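Local coordinates for bifunctional GH43-CE protein (Bacteroides eggerthii, PDB 6MLY) that probably hydrolyses xylan-derived substrates through a family 43 glycoside hydrolase domain joined to a putative carbohydrate esterase domain, at residues Gly39-Met44 / Lys59-Val64; Tyr524-Leu529 / Val659-Ser664. All blocks are in the same frame, centred on the assembly; numbering follows the deposited sequence.

Contact 1: residues Gly39-Met44 / Lys59-Val64; sequences GDTYYM and KSNDLV
Tyr-42 and Ser-60 form an antiparallel hydrogen-bonded pair between the two inner strands of a four-stranded sheet in the family 43 glycoside hydrolase region, a sheet built like one blade of the five-bladed beta-propeller known for this family. Tyr-42 N gives a bond of 2.8 Å to Ser-60 O, and Ser-60 N returns one of 3.0 Å to Tyr-42 O. Tyr-43 and Lys-59 make the next pair, non-hydrogen-bonded, with their side chains side by side and pointing the same way; Lys-59 CB lies 3.8 Å from Tyr-43 CE1, and both polar ends go on to Glu-128. On the face that carries Tyr-42, Leu-63 folds back from the loop so that its CG sits over the centre of the tyrosine ring, 3.7 Å from the centroid, in a CH-pi contact. A chi1 of -64° sets Tyr-42 CG beside its backbone N, and from there the ring lies against Leu-63 and meets the backbone of Asn-61 with its edge. An alanine in place of Tyr-42 would probably leave Leu-63 without the ring it packs on and open a gap beneath the loop. That loop is pinned by an Asx turn, Val-64 N to Asp-62 OD1, an oxygen that also accepts from Asn-65 N. Strand 34-38 flanks 41-45 and strand 66-71 flanks 56-60, with Trp-66 against Ser-60 and Arg-37 against Tyr-42.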
ATOM      1  N   GLY A  39     -39.321   7.521   6.830  1.00 70.58           N
ATOM      2  CA  GLY A  39     -40.175   6.678   6.041  1.00 71.21           C
ATOM      3  C   GLY A  39     -39.463   5.391   5.694  1.00 71.69           C
ATOM      4  O   GLY A  39     -39.120   4.619   6.590  1.00 72.34           O
ATOM      5  N   ASP A  40     -39.223   5.203   4.389  1.00 71.63           N
ATOM      6  CA  ASP A  40     -38.577   4.025   3.804  1.00 72.52           C
ATOM      7  C   ASP A  40     -37.096   4.321   3.518  1.00 71.22           C
ATOM      8  O   ASP A  40     -36.338   3.404   3.174  1.00 71.69           O
ATOM      9  CB  ASP A  40     -39.307   3.589   2.528  1.00 73.09           C
ATOM     10  CG  ASP A  40     -40.662   2.937   2.779  1.00 75.30           C
ATOM     11  OD1 ASP A  40     -41.691   3.493   2.313  1.00 75.96           O
ATOM     12  OD2 ASP A  40     -40.686   1.873   3.437  1.00 77.24           O
ATOM     13  N   THR A  41     -36.693   5.590   3.668  1.00 70.08           N
ATOM     14  CA  THR A  41     -35.336   6.054   3.368  1.00 68.85           C
ATOM     15  C   THR A  41     -34.487   6.085   4.643  1.00 68.89           C
ATOM     16  O   THR A  41     -35.011   6.255   5.733  1.00 70.02           O
ATOM     17  CB  THR A  41     -35.363   7.461   2.764  1.00 67.74           C
ATOM     18  OG1 THR A  41     -36.354   7.485   1.738  1.00 68.23           O
ATOM     19  CG2 THR A  41     -34.026   7.892   2.209  1.00 66.70           C
ATOM     20  N   TYR A  42     -33.171   5.920   4.479  1.00 68.57           N
ATOM     21  CA  TYR A  42     -32.191   6.142   5.538  1.00 68.55           C
ATOM     22  C   TYR A  42     -31.223   7.238   5.083  1.00 67.46           C
ATOM     23  O   TYR A  42     -30.926   7.351   3.901  1.00 66.58           O
ATOM     24  CB  TYR A  42     -31.432   4.855   5.867  1.00 69.30           C
ATOM     25  CG  TYR A  42     -32.273   3.736   6.428  1.00 70.79           C
ATOM     26  CD1 TYR A  42     -32.815   2.769   5.598  1.00 71.23           C
ATOM     27  CD2 TYR A  42     -32.516   3.632   7.790  1.00 71.91           C
ATOM     28  CE1 TYR A  42     -33.585   1.732   6.104  1.00 72.70           C
ATOM     29  CE2 TYR A  42     -33.283   2.601   8.312  1.00 73.41           C
ATOM     30  CZ  TYR A  42     -33.825   1.650   7.465  1.00 73.71           C
ATOM     31  OH  TYR A  42     -34.577   0.624   7.958  1.00 75.38           O
ATOM     32  N   TYR A  43     -30.749   8.050   6.030  1.00 67.50           N
ATOM     33  CA  TYR A  43     -29.796   9.106   5.737  1.00 67.02           C
ATOM     34  C   TYR A  43     -28.694   9.102   6.793  1.00 67.72           C
ATOM     35  O   TYR A  43     -28.899   8.660   7.915  1.00 68.91           O
ATOM     36  CB  TYR A  43     -30.483  10.471   5.687  1.00 66.57           C
ATOM     37  CG  TYR A  43     -31.278  10.720   4.433  1.00 66.12           C
ATOM     38  CD1 TYR A  43     -30.644  10.875   3.210  1.00 65.26           C
ATOM     39  CD2 TYR A  43     -32.660  10.817   4.470  1.00 66.35           C
ATOM     40  CE1 TYR A  43     -31.365  11.114   2.052  1.00 65.16           C
ATOM     41  CE2 TYR A  43     -33.396  11.055   3.321  1.00 66.29           C
ATOM     42  CZ  TYR A  43     -32.746  11.201   2.107  1.00 65.58           C
ATOM     43  OH  TYR A  43     -33.464  11.432   0.971  1.00 66.43           O
ATOM     44  N   MET A  44     -27.529   9.624   6.405  1.00 68.01           N
ATOM     45  CA  MET A  44     -26.332   9.539   7.216  1.00 68.75           C
ATOM     46  C   MET A  44     -25.335  10.621   6.778  1.00 67.77           C
ATOM     47  O   MET A  44     -24.908  10.644   5.625  1.00 66.91           O
ATOM     48  CB  MET A  44     -25.692   8.154   7.072  1.00 69.77           C
ATOM     49  CG  MET A  44     -24.272   8.074   7.598  1.00 70.62           C
ATOM     50  SD  MET A  44     -23.270   6.897   6.669  1.00 71.24           S
ATOM     51  CE  MET A  44     -21.819   7.904   6.375  1.00 71.47           C
ATOM     52  N   LYS A  59     -27.301   8.329   1.323  1.00 65.84           N
ATOM     53  CA  LYS A  59     -28.658   7.794   1.317  1.00 66.94           C
ATOM     54  C   LYS A  59     -28.592   6.265   1.213  1.00 68.30           C
ATOM     55  O   LYS A  59     -27.693   5.729   0.574  1.00 68.60           O
ATOM     56  CB  LYS A  59     -29.440   8.402   0.147  1.00 66.61           C
ATOM     57  CG  LYS A  59     -30.777   7.747  -0.178  1.00 67.31           C
ATOM     58  CD  LYS A  59     -31.424   8.301  -1.432  1.00 67.25           C
ATOM     59  CE  LYS A  59     -32.858   7.846  -1.609  1.00 68.24           C
ATOM     60  NZ  LYS A  59     -33.697   8.892  -2.242  1.00 67.89           N
ATOM     61  N   SER A  60     -29.556   5.583   1.843  1.00 69.96           N
ATOM     62  CA  SER A  60     -29.766   4.138   1.677  1.00 71.26           C
ATOM     63  C   SER A  60     -31.259   3.816   1.808  1.00 71.99           C
ATOM     64  O   SER A  60     -32.025   4.630   2.291  1.00 72.33           O
ATOM     65  CB  SER A  60     -28.947   3.338   2.659  1.00 72.71           C
ATOM     66  OG  SER A  60     -29.039   1.944   2.387  1.00 73.98           O
ATOM     67  N   ASN A  61     -31.647   2.627   1.339  1.00 72.68           N
ATOM     68  CA  ASN A  61     -33.025   2.145   1.405  1.00 73.64           C
ATOM     69  C   ASN A  61     -33.106   0.845   2.221  1.00 74.71           C
ATOM     70  O   ASN A  61     -34.208   0.417   2.582  1.00 75.47           O
ATOM     71  CB  ASN A  61     -33.609   1.962  -0.001  1.00 73.77           C
ATOM     72  CG  ASN A  61     -34.234   3.226  -0.553  1.00 73.27           C
ATOM     73  OD1 ASN A  61     -35.200   3.747   0.011  1.00 74.26           O
ATOM     74  ND2 ASN A  61     -33.705   3.717  -1.663  1.00 70.87           N
ATOM     75  N   ASP A  62     -31.950   0.230   2.518  1.00 74.60           N
ATOM     76  CA  ASP A  62     -31.897  -1.117   3.095  1.00 75.77           C
ATOM     77  C   ASP A  62     -30.901  -1.207   4.268  1.00 75.94           C
ATOM     78  O   ASP A  62     -30.758  -2.280   4.849  1.00 76.69           O
ATOM     79  CB  ASP A  62     -31.574  -2.150   2.006  1.00 76.02           C
ATOM     80  CG  ASP A  62     -30.335  -1.863   1.161  1.00 74.80           C
ATOM     81  OD1 ASP A  62     -29.510  -1.022   1.575  1.00 74.13           O
ATOM     82  OD2 ASP A  62     -30.199  -2.493   0.092  1.00 74.97           O
ATOM     83  N   LEU A  63     -30.236  -0.093   4.619  1.00 75.45           N
ATOM     84  CA  LEU A  63     -29.120  -0.035   5.609  1.00 75.65           C
ATOM     85  C   LEU A  63     -27.853  -0.741   5.095  1.00 75.39           C
ATOM     86  O   LEU A  63     -26.893  -0.869   5.852  1.00 75.67           O
ATOM     87  CB  LEU A  63     -29.550  -0.657   6.944  1.00 76.97           C
ATOM     88  CG  LEU A  63     -30.544   0.145   7.783  1.00 77.31           C
ATOM     89  CD1 LEU A  63     -31.139  -0.728   8.874  1.00 78.68           C
ATOM     90  CD2 LEU A  63     -29.881   1.373   8.388  1.00 76.76           C
ATOM     91  N   VAL A  64     -27.838  -1.172   3.826  1.00 75.23           N
ATOM     92  CA  VAL A  64     -26.770  -2.038   3.289  1.00 75.65           C
ATOM     93  C   VAL A  64     -26.105  -1.347   2.091  1.00 74.11           C
ATOM     94  O   VAL A  64     -24.891  -1.189   2.059  1.00 73.75           O
ATOM     95  CB  VAL A  64     -27.316  -3.427   2.899  1.00 77.11           C
ATOM     96  CG1 VAL A  64     -26.224  -4.347   2.383  1.00 77.28           C
ATOM     97  CG2 VAL A  64     -28.054  -4.091   4.048  1.00 78.96           C
TER

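Contact 2: residues Tyr524-Leu529 / Val659-Ser664; sequences YADDKL and VGLYPS
Ala-525 and Gly-660 bring two irregular loops together at their backbones, CA to CA 3.9 Å. Neither segment forms helix or strand; 524-529 links strands 518-523 and 533-537. The two backbones come nearest here, and side chains carry the contact on from it. Gly-660 brings bare backbone next to Tyr-524 O, which lies 4.2 Å from the glycine CA. Within 524-529 the chain bends at Asp-526, with a weak bond of 3.3 Å from Asp-527 N to Ala-525 O.

The side chains meet in two small patches. In one, Ala-525 CB touches Val-659 CG1 at 3.8 Å, and His-532 lies against both residues. In the other, Leu-661 reaches across Asp-526 and sets CD1 3.5 Å from the aspartate CB. The same methyl passes 3.8 Å from Asp-526 OD2, so the leucine packs on the stem of the acid and brushes one carboxylate oxygen. Tyr-662 turns the edge of its ring toward Tyr-524 O, with CE1 at a loose 4.5 Å.

Helix 596-610 lies against both loops, touching Tyr-524 through Asp-600 and Phe-607, Val-659 through Ala-603, and Tyr-662 through Ala-610. The phenol of Tyr-524 is held by Asn-585 O. What joins 524-529 to 659-664 is therefore van der Waals contact between methyl groups, an aspartate stem and bare backbone, a junction whose fit depends on shape and carries little directional restraint.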
ATOM      1  N   TYR A 524       9.445 -15.555   5.393  1.00 83.76           N
ATOM      2  CA  TYR A 524       9.613 -16.975   5.024  1.00 83.59           C
ATOM      3  C   TYR A 524      10.023 -17.801   6.251  1.00 86.14           C
ATOM      4  O   TYR A 524       9.876 -19.025   6.246  1.00 88.65           O
ATOM      5  CB  TYR A 524      10.564 -17.135   3.833  1.00 81.17           C
ATOM      6  CG  TYR A 524      11.960 -16.597   4.012  1.00 79.94           C
ATOM      7  CD1 TYR A 524      12.912 -17.298   4.734  1.00 80.13           C
ATOM      8  CD2 TYR A 524      12.346 -15.406   3.418  1.00 79.21           C
ATOM      9  CE1 TYR A 524      14.203 -16.819   4.884  1.00 80.19           C
ATOM     10  CE2 TYR A 524      13.636 -14.918   3.550  1.00 79.19           C
ATOM     11  CZ  TYR A 524      14.570 -15.625   4.286  1.00 79.75           C
ATOM     12  OH  TYR A 524      15.841 -15.141   4.421  1.00 79.90           O
ATOM     13  N   ALA A 525      10.543 -17.125   7.285  1.00 88.38           N
ATOM     14  CA  ALA A 525      10.609 -17.653   8.646  1.00 91.39           C
ATOM     15  C   ALA A 525       9.459 -17.039   9.452  1.00 94.30           C
ATOM     16  O   ALA A 525       8.733 -16.187   8.929  1.00 99.95           O
ATOM     17  CB  ALA A 525      11.948 -17.335   9.259  1.00 90.77           C
ATOM     18  N   ASP A 526       9.305 -17.461  10.714  1.00 96.87           N
ATOM     19  CA  ASP A 526       8.241 -16.943  11.598  1.00 98.86           C
ATOM     20  C   ASP A 526       8.838 -15.858  12.506  1.00 94.83           C
ATOM     21  O   ASP A 526       8.883 -16.009  13.733  1.00 94.56           O
ATOM     22  CB  ASP A 526       7.572 -18.077  12.385  1.00103.30           C
ATOM     23  CG  ASP A 526       6.249 -17.710  13.052  1.00104.90           C
ATOM     24  OD1 ASP A 526       5.442 -16.997  12.418  1.00109.94           O
ATOM     25  OD2 ASP A 526       6.023 -18.150  14.202  1.00109.25           O
ATOM     26  N   ASP A 527       9.286 -14.762  11.885  1.00 92.84           N
ATOM     27  CA  ASP A 527       9.909 -13.639  12.584  1.00 93.81           C
ATOM     28  C   ASP A 527       9.630 -12.350  11.804  1.00 93.36           C
ATOM     29  O   ASP A 527       9.118 -12.394  10.682  1.00 94.95           O
ATOM     30  CB  ASP A 527      11.410 -13.865  12.785  1.00 94.44           C
ATOM     31  CG  ASP A 527      12.192 -14.145  11.509  1.00 95.19           C
ATOM     32  OD1 ASP A 527      11.840 -13.562  10.452  1.00 93.89           O
ATOM     33  OD2 ASP A 527      13.156 -14.944  11.583  1.00 95.48           O
ATOM     34  N   LYS A 528       9.965 -11.212  12.424  1.00 93.56           N
ATOM     35  CA  LYS A 528       9.753  -9.875  11.850  1.00 93.62           C
ATOM     36  C   LYS A 528      11.041  -9.391  11.168  1.00 91.55           C
ATOM     37  O   LYS A 528      10.997  -8.483  10.336  1.00 89.35           O
ATOM     38  CB  LYS A 528       9.279  -8.898  12.935  1.00 93.06           C
ATOM     39  N   LEU A 529      12.178 -10.015  11.505  1.00 92.47           N
ATOM     40  CA  LEU A 529      13.493  -9.643  10.963  1.00 89.60           C
ATOM     41  C   LEU A 529      13.401  -9.472   9.442  1.00 87.53           C
ATOM     42  O   LEU A 529      12.773 -10.285   8.758  1.00 86.78           O
ATOM     43  CB  LEU A 529      14.519 -10.716  11.335  1.00 90.42           C
ATOM     44  CG  LEU A 529      14.974 -10.711  12.793  1.00 92.18           C
ATOM     45  CD1 LEU A 529      15.744 -11.984  13.123  1.00 92.59           C
ATOM     46  CD2 LEU A 529      15.817  -9.480  13.097  1.00 92.22           C
ATOM     47  N   VAL A 659      15.731 -22.401  10.309  1.00 83.88           N
ATOM     48  CA  VAL A 659      15.332 -21.008  10.287  1.00 82.65           C
ATOM     49  C   VAL A 659      13.801 -20.928  10.381  1.00 84.06           C
ATOM     50  O   VAL A 659      13.269 -20.367  11.347  1.00 86.49           O
ATOM     51  CB  VAL A 659      15.900 -20.292   9.047  1.00 80.29           C
ATOM     52  CG1 VAL A 659      15.416 -18.856   8.931  1.00 79.14           C
ATOM     53  CG2 VAL A 659      17.424 -20.334   9.037  1.00 80.22           C
ATOM     54  N   GLY A 660      13.100 -21.519   9.406  1.00 83.68           N
ATOM     55  CA  GLY A 660      11.632 -21.388   9.293  1.00 82.70           C
ATOM     56  C   GLY A 660      10.885 -22.415  10.130  1.00 84.09           C
ATOM     57  O   GLY A 660      11.379 -22.865  11.169  1.00 84.99           O
ATOM     58  N   LEU A 661       9.681 -22.776   9.669  1.00 83.78           N
ATOM     59  CA  LEU A 661       8.854 -23.794  10.317  1.00 84.74           C
ATOM     60  C   LEU A 661       8.478 -24.888   9.306  1.00 85.04           C
ATOM     61  O   LEU A 661       7.526 -25.633   9.522  1.00 87.35           O
ATOM     62  CB  LEU A 661       7.588 -23.145  10.895  1.00 85.00           C
ATOM     63  CG  LEU A 661       7.784 -21.929  11.800  1.00 85.02           C
ATOM     64  CD1 LEU A 661       6.435 -21.333  12.166  1.00 85.23           C
ATOM     65  CD2 LEU A 661       8.567 -22.287  13.054  1.00 86.14           C
ATOM     66  N   TYR A 662       9.237 -24.999   8.214  1.00 83.26           N
ATOM     67  CA  TYR A 662       8.960 -25.987   7.174  1.00 82.76           C
ATOM     68  C   TYR A 662      10.216 -26.814   6.909  1.00 82.73           C
ATOM     69  O   TYR A 662      10.712 -26.836   5.787  1.00 82.07           O
ATOM     70  CB  TYR A 662       8.435 -25.278   5.922  1.00 81.51           C
ATOM     71  CG  TYR A 662       7.318 -24.295   6.175  1.00 81.02           C
ATOM     72  CD1 TYR A 662       7.569 -22.936   6.301  1.00 80.20           C
ATOM     73  CD2 TYR A 662       6.003 -24.720   6.288  1.00 81.41           C
ATOM     74  CE1 TYR A 662       6.546 -22.026   6.521  1.00 79.80           C
ATOM     75  CE2 TYR A 662       4.969 -23.823   6.509  1.00 81.40           C
ATOM     76  CZ  TYR A 662       5.239 -22.470   6.627  1.00 80.39           C
ATOM     77  OH  TYR A 662       4.224 -21.584   6.858  1.00 79.85           O
ATOM     78  N   PRO A 663      10.763 -27.532   7.922  1.00 83.73           N
ATOM     79  CA  PRO A 663      11.967 -28.346   7.735  1.00 83.79           C
ATOM     80  C   PRO A 663      11.704 -29.657   6.978  1.00 84.12           C
ATOM     81  O   PRO A 663      12.624 -30.247   6.428  1.00 84.86           O
ATOM     82  CB  PRO A 663      12.410 -28.641   9.174  1.00 84.79           C
ATOM     83  CG  PRO A 663      11.118 -28.652   9.966  1.00 85.66           C
ATOM     84  CD  PRO A 663      10.239 -27.618   9.295  1.00 84.61           C
ATOM     85  N   SER A 664      10.437 -30.086   6.983  1.00 85.70           N
ATOM     86  CA  SER A 664       9.903 -31.239   6.248  1.00 85.71           C
ATOM     87  C   SER A 664      10.251 -31.165   4.750  1.00 83.04           C
ATOM     88  O   SER A 664      10.550 -32.181   4.126  1.00 81.61           O
ATOM     89  CB  SER A 664       8.396 -31.305   6.476  1.00 86.76           C
ATOM     90  OG  SER A 664       7.775 -32.321   5.702  1.00 87.34           O
TER

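The two contacts lie in the GH43 and the putative esterase parts of one chain, with centres about 49 Å apart and nearest atoms about 35 Å apart, and they share no strand or helix. Contact 1 joins strands next to each other in the sheet and is partly buried, with a tyrosine-leucine contact on one face and, on the other, a lysine and a tyrosine that share Glu-128. Contact 2 is also partly buried but joins loops 130 residues apart, over a helix. Contact 1 buries 416 Å² and is set by paired backbone bonds; contact 2 buries 233 Å² and relies on van der Waals touches, without backbone pairing. Both lie away from the predicted GH43 catalytic residues and the sodium site.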